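Long-range contacts in beta-lactamase Mb2281c (Mycobacterium bovis, PDB 3I7J), which probably acts as a serine hydrolase of the beta-lactamase family, though its natural substrate is not established: residues L189-N198 and E205-W214; W214-F224 and G232-A240. All coordinates share one frame; numbering follows the deposited sequence.

Contact 1: L189-N198 and E205-W214; sequences LPGYGVQRPN and EIRNSKSPHW
The Y192 ring lies against the backbone of P212-W214, with the peptide N of W214 over one face and its hydroxyl end at the W214 side chain, OH of Y192 standing 3.2 Å from CB of W214. CG of Y192 sits beside its own backbone N (chi1 -69°), which sends the ring across the W214 side chain at about a right angle. P212 meets the same ring at its edge, its CG 3.9 Å from CD2 of Y192. The Y192 hydroxyl donates to a water that donates to the carbonyl O of H213. Y192, H213 and W214 form an aromatic cluster, the Y192 ring tilted by 44° to H213 and 53° to the five-membered ring of W214, between the hairpin 187-189/193-195 and the loop that leaves edge strand 205-206 of the large antiparallel sheet of the beta-lactamase fold. In the hairpin, Y192 and G193 stand opposite the single residue L189, a classic beta bulge. The two methyl groups of L189 meet the edge strand and the loop after it: CD1 lies 3.7 Å from OE1 of E205, while CD2 approaches the H213 ring obliquely and the W214 ring at its edge. NE1 of W214 donates to OE1 of E205 (2.9 Å) on the syn side of the carboxylate and close to the indole plane, which helps to fix the rotation of the indole. The clearest hydrogen bond between the segments comes from K210, whose extended chain carries NZ to OD1 of N198 at 2.8 Å. A salt bridge to OE2 of E205 is modelled as well, though that oxygen is less surely placed; NZ also donates to the D199 carbonyl. Q195, bent at chi2, crosses K210 at about a right angle, and P197, after a cis peptide bond, packs across N208.

Contact 2: W214-F224 and G232-A240; sequences WTGECNSTRTF and GFIWVDPKA
F224 and V236 form an antiparallel hydrogen-bonded pair, N of F224 donating to O of V236 at 3.1 Å and N of V236 to O of F224 at 2.8 Å. This pair joins the start of strand 224-228 to strand 232-237 within the antiparallel sheet of the beta-lactamase fold, and the loop 214-223 arches over the sheet beside helix 256-271. CB of V236 makes a CH-pi contact over the F224 face, 3.9 Å from the ring centroid, and P238 CG meets the ring edge; L163 of helix 153-164 packs nearby. The loop side carries W235, whose indole has T215 and T223 methyl groups near it, the N219 amide over one face and CZ3 of W214 at its edge. NE1 of W235 bonds to OG of S264. The six-membered ring of W214 inclines against F233 at 49°. R222 lays one face of its guanidinium on CB of P238. At the strand end D237, with CG anti to its backbone N (chi1 -171°), turns its carboxylate to the loop. OD2 takes the backbone N-H of S220 in a nearly straight bond (170°) and also accepts a hydrogen bond from a water that donates in turn to O of C218. T223 OG1 donates to the S220 carbonyl, which also accepts from N of T223 in the type I turn S220-T223. OD1 has three donors: N of K239 in an Asx turn, N of A240 in an Asx motif, and the S220 hydroxyl, whose OG is 2.8 Å from OD1 of D237 and approaches from above the carboxylate plane.

Both contacts are largely buried, with exposed residues at their margins, and both reach the large antiparallel sheet, but they join different things to it. Contact 1 fastens a small hairpin to the loop beyond the edge strand, whereas contact 2 holds the continuation of that loop against a strand farther inside. W214 belongs to both, and the backbones of R207 and N208 probably bond to those of T223 and T221. Their polar chemistry is complementary: contact 1 gathers acceptors round a lysine ammonium, contact 2 gathers donors round an aspartate carboxylate. Only contact 2 includes strand pairing across its segments; in contact 1 side chains, with one water, bridge the segments.

Contact 1: L189-N198 and E205-W214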
# COMPACT_ATOMS: atom_id res chain seq x y z
N LEU A 189 0.80 -13.23 6.14
CA LEU A 189 1.07 -12.14 5.22
C LEU A 189 1.41 -12.93 3.96
O LEU A 189 2.46 -13.56 3.88
CB LEU A 189 2.27 -11.32 5.66
CG LEU A 189 2.80 -10.32 4.62
CD1 LEU A 189 1.73 -9.27 4.30
CD2 LEU A 189 4.06 -9.64 5.17
N PRO A 190 0.50 -12.94 2.97
CA PRO A 190 0.72 -13.67 1.71
C PRO A 190 2.16 -13.59 1.24
O PRO A 190 2.70 -12.50 1.04
CB PRO A 190 -0.25 -12.99 0.76
CG PRO A 190 -1.41 -12.65 1.67
CD PRO A 190 -0.72 -12.11 2.90
N GLY A 191 2.79 -14.75 1.06
CA GLY A 191 4.17 -14.77 0.60
C GLY A 191 5.17 -14.85 1.73
O GLY A 191 6.33 -15.21 1.51
N TYR A 192 4.74 -14.51 2.95
CA TYR A 192 5.64 -14.56 4.09
C TYR A 192 5.13 -15.38 5.27
O TYR A 192 5.70 -15.34 6.36
CB TYR A 192 5.99 -13.14 4.54
CG TYR A 192 6.85 -12.42 3.53
CD1 TYR A 192 6.29 -11.70 2.48
CD2 TYR A 192 8.24 -12.53 3.58
CE1 TYR A 192 7.08 -11.12 1.50
CE2 TYR A 192 9.05 -11.96 2.61
CZ TYR A 192 8.46 -11.26 1.56
OH TYR A 192 9.26 -10.71 0.58
N GLY A 193 4.06 -16.13 5.04
CA GLY A 193 3.50 -16.97 6.08
C GLY A 193 2.92 -16.26 7.30
O GLY A 193 2.79 -15.04 7.32
N VAL A 194 2.57 -17.06 8.31
CA VAL A 194 2.01 -16.55 9.55
C VAL A 194 2.91 -15.51 10.19
O VAL A 194 4.14 -15.65 10.20
CB VAL A 194 1.80 -17.69 10.59
CG1 VAL A 194 1.17 -17.12 11.86
CG2 VAL A 194 0.91 -18.77 10.01
N GLN A 195 2.30 -14.47 10.73
CA GLN A 195 3.03 -13.40 11.41
C GLN A 195 2.30 -13.10 12.72
O GLN A 195 1.07 -12.99 12.74
CB GLN A 195 3.10 -12.14 10.53
CG GLN A 195 3.89 -12.34 9.24
CD GLN A 195 5.38 -12.53 9.47
OE1 GLN A 195 6.07 -13.19 8.69
NE2 GLN A 195 5.89 -11.93 10.53
N ARG A 196 3.06 -12.98 13.80
CA ARG A 196 2.48 -12.71 15.12
C ARG A 196 3.14 -11.51 15.78
O ARG A 196 4.21 -11.62 16.36
CB ARG A 196 2.66 -13.92 16.04
CG ARG A 196 2.09 -15.23 15.51
CD ARG A 196 2.42 -16.38 16.46
NE ARG A 196 2.01 -17.67 15.91
CZ ARG A 196 0.76 -17.99 15.64
NH1 ARG A 196 -0.21 -17.12 15.88
NH2 ARG A 196 0.47 -19.17 15.11
N PRO A 197 2.49 -10.33 15.71
CA PRO A 197 1.20 -10.12 15.06
C PRO A 197 1.36 -9.69 13.60
O PRO A 197 2.47 -9.38 13.16
CB PRO A 197 0.58 -9.02 15.91
CG PRO A 197 1.77 -8.14 16.18
CD PRO A 197 2.89 -9.13 16.47
N ASN A 198 0.26 -9.67 12.85
CA ASN A 198 0.30 -9.26 11.45
C ASN A 198 -0.37 -7.88 11.40
O ASN A 198 -1.48 -7.73 10.92
CB ASN A 198 -0.45 -10.27 10.56
CG ASN A 198 -0.21 -10.03 9.08
OD1 ASN A 198 0.78 -9.41 8.70
ND2 ASN A 198 -1.10 -10.53 8.24
N GLU A 205 0.04 -1.67 4.94
CA GLU A 205 0.57 -2.72 5.81
C GLU A 205 1.59 -2.03 6.70
O GLU A 205 2.22 -1.05 6.30
CB GLU A 205 1.28 -3.81 5.01
CG GLU A 205 1.57 -5.06 5.85
CD GLU A 205 2.83 -5.79 5.43
OE1 GLU A 205 3.12 -5.87 4.21
OE2 GLU A 205 3.54 -6.31 6.31
N ILE A 206 1.73 -2.54 7.92
CA ILE A 206 2.71 -2.01 8.87
C ILE A 206 3.68 -3.16 9.16
O ILE A 206 3.26 -4.26 9.50
CB ILE A 206 2.05 -1.52 10.18
CG1 ILE A 206 1.24 -0.25 9.91
CG2 ILE A 206 3.11 -1.22 11.23
CD1 ILE A 206 0.52 0.29 11.16
N ARG A 207 4.97 -2.88 9.01
CA ARG A 207 6.02 -3.87 9.21
C ARG A 207 6.12 -4.44 10.60
O ARG A 207 6.16 -5.67 10.80
CB ARG A 207 7.37 -3.25 8.84
CG ARG A 207 8.57 -4.16 9.05
CD ARG A 207 9.85 -3.39 8.81
NE ARG A 207 11.06 -4.21 8.88
CZ ARG A 207 11.58 -4.70 10.00
NH1 ARG A 207 11.00 -4.45 11.17
NH2 ARG A 207 12.68 -5.42 9.96
N ASN A 208 6.17 -3.54 11.58
CA ASN A 208 6.32 -3.94 12.97
C ASN A 208 7.65 -4.68 12.98
O ASN A 208 8.67 -4.14 12.57
CB ASN A 208 5.18 -4.85 13.39
CG ASN A 208 5.20 -5.14 14.87
OD1 ASN A 208 5.05 -4.24 15.69
ND2 ASN A 208 5.38 -6.40 15.22
N SER A 209 7.64 -5.94 13.43
CA SER A 209 8.87 -6.72 13.45
C SER A 209 8.67 -8.08 12.79
O SER A 209 9.24 -9.08 13.22
CB SER A 209 9.36 -6.89 14.90
OG SER A 209 8.36 -7.49 15.71
N LYS A 210 7.86 -8.10 11.73
CA LYS A 210 7.57 -9.32 10.98
C LYS A 210 8.84 -9.91 10.39
O LYS A 210 9.78 -9.20 10.02
CB LYS A 210 6.58 -9.02 9.85
CG LYS A 210 5.20 -8.62 10.33
CD LYS A 210 4.32 -8.14 9.18
CE LYS A 210 3.08 -7.43 9.71
NZ LYS A 210 2.20 -6.96 8.60
N SER A 211 8.86 -11.24 10.30
CA SER A 211 10.03 -11.93 9.79
C SER A 211 9.64 -13.35 9.39
O SER A 211 9.01 -14.06 10.17
CB SER A 211 11.12 -11.97 10.87
OG SER A 211 12.26 -12.67 10.41
N PRO A 212 10.00 -13.76 8.17
CA PRO A 212 10.72 -12.97 7.18
C PRO A 212 9.79 -11.88 6.65
O PRO A 212 8.58 -11.94 6.88
CB PRO A 212 11.09 -14.00 6.13
CG PRO A 212 9.91 -14.90 6.14
CD PRO A 212 9.63 -15.08 7.62
N HIS A 213 10.34 -10.90 5.93
CA HIS A 213 9.52 -9.80 5.40
C HIS A 213 10.12 -9.27 4.10
O HIS A 213 11.24 -9.62 3.74
CB HIS A 213 9.45 -8.66 6.43
CG HIS A 213 8.30 -7.72 6.21
ND1 HIS A 213 6.98 -8.13 6.31
CD2 HIS A 213 8.26 -6.40 5.89
CE1 HIS A 213 6.19 -7.10 6.06
NE2 HIS A 213 6.94 -6.04 5.80
N TRP A 214 9.37 -8.43 3.39
CA TRP A 214 9.87 -7.88 2.14
C TRP A 214 10.72 -6.63 2.35
O TRP A 214 11.52 -6.28 1.48
CB TRP A 214 8.71 -7.57 1.17
CG TRP A 214 7.56 -6.83 1.78
CD1 TRP A 214 6.54 -7.35 2.53
CD2 TRP A 214 7.31 -5.42 1.68
NE1 TRP A 214 5.68 -6.34 2.91
CE2 TRP A 214 6.13 -5.15 2.40
CE3 TRP A 214 7.99 -4.36 1.06
CZ2 TRP A 214 5.59 -3.87 2.52
CZ3 TRP A 214 7.46 -3.08 1.18
CH2 TRP A 214 6.27 -2.84 1.90
O HOH W 1 11.91 -10.88 1.38

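Contact 2: W214-F224 and G232-A240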
# COMPACT_ATOMS: atom_id res chain seq x y z
N TRP A 214 9.37 -8.43 3.39
CA TRP A 214 9.87 -7.88 2.14
C TRP A 214 10.72 -6.63 2.35
O TRP A 214 11.52 -6.28 1.48
CB TRP A 214 8.71 -7.57 1.17
CG TRP A 214 7.56 -6.83 1.78
CD1 TRP A 214 6.54 -7.35 2.53
CD2 TRP A 214 7.31 -5.42 1.68
NE1 TRP A 214 5.68 -6.34 2.91
CE2 TRP A 214 6.13 -5.15 2.40
CE3 TRP A 214 7.99 -4.36 1.06
CZ2 TRP A 214 5.59 -3.87 2.52
CZ3 TRP A 214 7.46 -3.08 1.18
CH2 TRP A 214 6.27 -2.84 1.90
N THR A 215 10.57 -5.97 3.50
CA THR A 215 11.38 -4.78 3.79
C THR A 215 12.76 -5.20 4.30
O THR A 215 13.07 -6.39 4.41
CB THR A 215 10.70 -3.86 4.84
OG1 THR A 215 10.49 -4.58 6.06
CG2 THR A 215 9.37 -3.34 4.33
N GLY A 216 13.61 -4.22 4.60
CA GLY A 216 14.95 -4.53 5.08
C GLY A 216 14.99 -4.82 6.57
O GLY A 216 14.07 -4.47 7.30
N GLU A 217 16.07 -5.45 7.02
CA GLU A 217 16.23 -5.77 8.43
C GLU A 217 16.44 -4.51 9.24
O GLU A 217 16.31 -4.51 10.46
CB GLU A 217 17.43 -6.69 8.65
CG GLU A 217 17.24 -8.10 8.15
CD GLU A 217 18.33 -9.03 8.65
OE1 GLU A 217 19.52 -8.70 8.48
OE2 GLU A 217 17.99 -10.10 9.22
N CYS A 218 16.78 -3.42 8.55
CA CYS A 218 17.01 -2.16 9.24
C CYS A 218 15.84 -1.19 9.18
O CYS A 218 15.88 -0.12 9.80
CB CYS A 218 18.29 -1.52 8.70
SG CYS A 218 19.79 -2.49 9.08
N ASN A 219 14.79 -1.53 8.44
CA ASN A 219 13.62 -0.67 8.39
C ASN A 219 13.05 -0.64 9.81
O ASN A 219 13.11 -1.64 10.52
CB ASN A 219 12.58 -1.22 7.41
CG ASN A 219 12.80 -0.71 5.98
OD1 ASN A 219 12.69 0.49 5.72
ND2 ASN A 219 13.10 -1.62 5.06
N SER A 220 12.52 0.51 10.23
CA SER A 220 11.97 0.61 11.58
C SER A 220 10.64 -0.12 11.66
O SER A 220 10.02 -0.40 10.62
CB SER A 220 11.73 2.07 11.96
OG SER A 220 10.66 2.58 11.20
N THR A 221 10.19 -0.43 12.87
CA THR A 221 8.92 -1.12 13.07
C THR A 221 7.74 -0.27 12.59
O THR A 221 6.65 -0.80 12.36
CB THR A 221 8.70 -1.49 14.58
OG1 THR A 221 8.84 -0.31 15.38
CG2 THR A 221 9.69 -2.55 15.04
N ARG A 222 7.95 1.03 12.44
CA ARG A 222 6.87 1.92 11.98
C ARG A 222 6.75 1.99 10.46
O ARG A 222 5.85 2.65 9.93
CB ARG A 222 7.09 3.33 12.54
CG ARG A 222 6.95 3.43 14.05
CD ARG A 222 7.50 4.76 14.52
NE ARG A 222 6.83 5.90 13.91
CZ ARG A 222 7.37 7.11 13.81
NH1 ARG A 222 8.59 7.32 14.29
NH2 ARG A 222 6.69 8.11 13.25
N THR A 223 7.66 1.33 9.76
CA THR A 223 7.65 1.29 8.30
C THR A 223 6.28 0.76 7.84
O THR A 223 5.76 -0.19 8.42
CB THR A 223 8.78 0.38 7.78
OG1 THR A 223 10.04 0.86 8.27
CG2 THR A 223 8.81 0.38 6.24
N PHE A 224 5.71 1.38 6.81
CA PHE A 224 4.41 0.97 6.27
C PHE A 224 4.43 1.07 4.75
O PHE A 224 5.29 1.75 4.18
CB PHE A 224 3.30 1.85 6.86
CG PHE A 224 3.39 3.30 6.46
CD1 PHE A 224 2.81 3.76 5.28
CD2 PHE A 224 4.07 4.21 7.27
CE1 PHE A 224 2.91 5.10 4.91
CE2 PHE A 224 4.18 5.56 6.91
CZ PHE A 224 3.60 6.00 5.73
N GLY A 232 6.33 -5.72 -7.31
CA GLY A 232 6.57 -4.32 -7.04
C GLY A 232 6.25 -4.03 -5.59
O GLY A 232 5.54 -4.81 -4.95
N PHE A 233 6.75 -2.93 -5.04
CA PHE A 233 6.46 -2.60 -3.66
C PHE A 233 6.76 -1.15 -3.32
O PHE A 233 7.42 -0.43 -4.07
CB PHE A 233 7.25 -3.52 -2.71
CG PHE A 233 8.73 -3.21 -2.61
CD1 PHE A 233 9.19 -2.06 -1.96
CD2 PHE A 233 9.67 -4.09 -3.15
CE1 PHE A 233 10.57 -1.80 -1.85
CE2 PHE A 233 11.04 -3.84 -3.04
CZ PHE A 233 11.49 -2.69 -2.39
N ILE A 234 6.25 -0.72 -2.17
CA ILE A 234 6.49 0.62 -1.70
C ILE A 234 6.49 0.61 -0.18
O ILE A 234 5.61 0.04 0.45
CB ILE A 234 5.42 1.62 -2.20
CG1 ILE A 234 5.67 3.00 -1.57
CG2 ILE A 234 4.01 1.14 -1.84
CD1 ILE A 234 4.76 4.11 -2.13
N TRP A 235 7.53 1.20 0.40
CA TRP A 235 7.58 1.32 1.84
C TRP A 235 8.04 2.73 2.16
O TRP A 235 8.77 3.36 1.39
CB TRP A 235 8.46 0.25 2.52
CG TRP A 235 9.92 0.17 2.14
CD1 TRP A 235 10.54 -0.87 1.51
CD2 TRP A 235 10.96 1.10 2.48
NE1 TRP A 235 11.90 -0.66 1.45
CE2 TRP A 235 12.18 0.55 2.03
CE3 TRP A 235 10.98 2.35 3.12
CZ2 TRP A 235 13.42 1.20 2.21
CZ3 TRP A 235 12.21 2.99 3.29
CH2 TRP A 235 13.41 2.42 2.84
N VAL A 236 7.55 3.21 3.29
CA VAL A 236 7.85 4.55 3.79
C VAL A 236 8.28 4.31 5.22
O VAL A 236 7.56 3.68 5.99
CB VAL A 236 6.57 5.42 3.79
CG1 VAL A 236 6.90 6.84 4.19
CG2 VAL A 236 5.91 5.37 2.42
N ASP A 237 9.47 4.79 5.57
CA ASP A 237 9.95 4.59 6.93
C ASP A 237 9.94 5.96 7.62
O ASP A 237 10.79 6.79 7.34
CB ASP A 237 11.37 4.01 6.88
CG ASP A 237 11.88 3.58 8.23
OD1 ASP A 237 11.58 4.28 9.22
OD2 ASP A 237 12.58 2.54 8.30
N PRO A 238 8.97 6.20 8.52
CA PRO A 238 8.86 7.47 9.24
C PRO A 238 10.05 7.79 10.14
O PRO A 238 10.30 8.96 10.45
CB PRO A 238 7.58 7.32 10.05
CG PRO A 238 6.82 6.25 9.35
CD PRO A 238 7.90 5.28 8.93
N LYS A 239 10.77 6.76 10.57
CA LYS A 239 11.92 6.98 11.44
C LYS A 239 13.11 7.44 10.62
O LYS A 239 13.82 8.37 11.00
CB LYS A 239 12.27 5.70 12.21
CG LYS A 239 13.39 5.88 13.24
CD LYS A 239 13.71 4.60 13.99
CE LYS A 239 12.56 4.15 14.91
NZ LYS A 239 12.33 5.05 16.07
N ALA A 240 13.33 6.78 9.48
CA ALA A 240 14.44 7.15 8.61
C ALA A 240 13.99 8.34 7.77
O ALA A 240 14.82 9.06 7.21
CB ALA A 240 14.80 5.98 7.70
O HOH W 2 15.03 3.00 9.40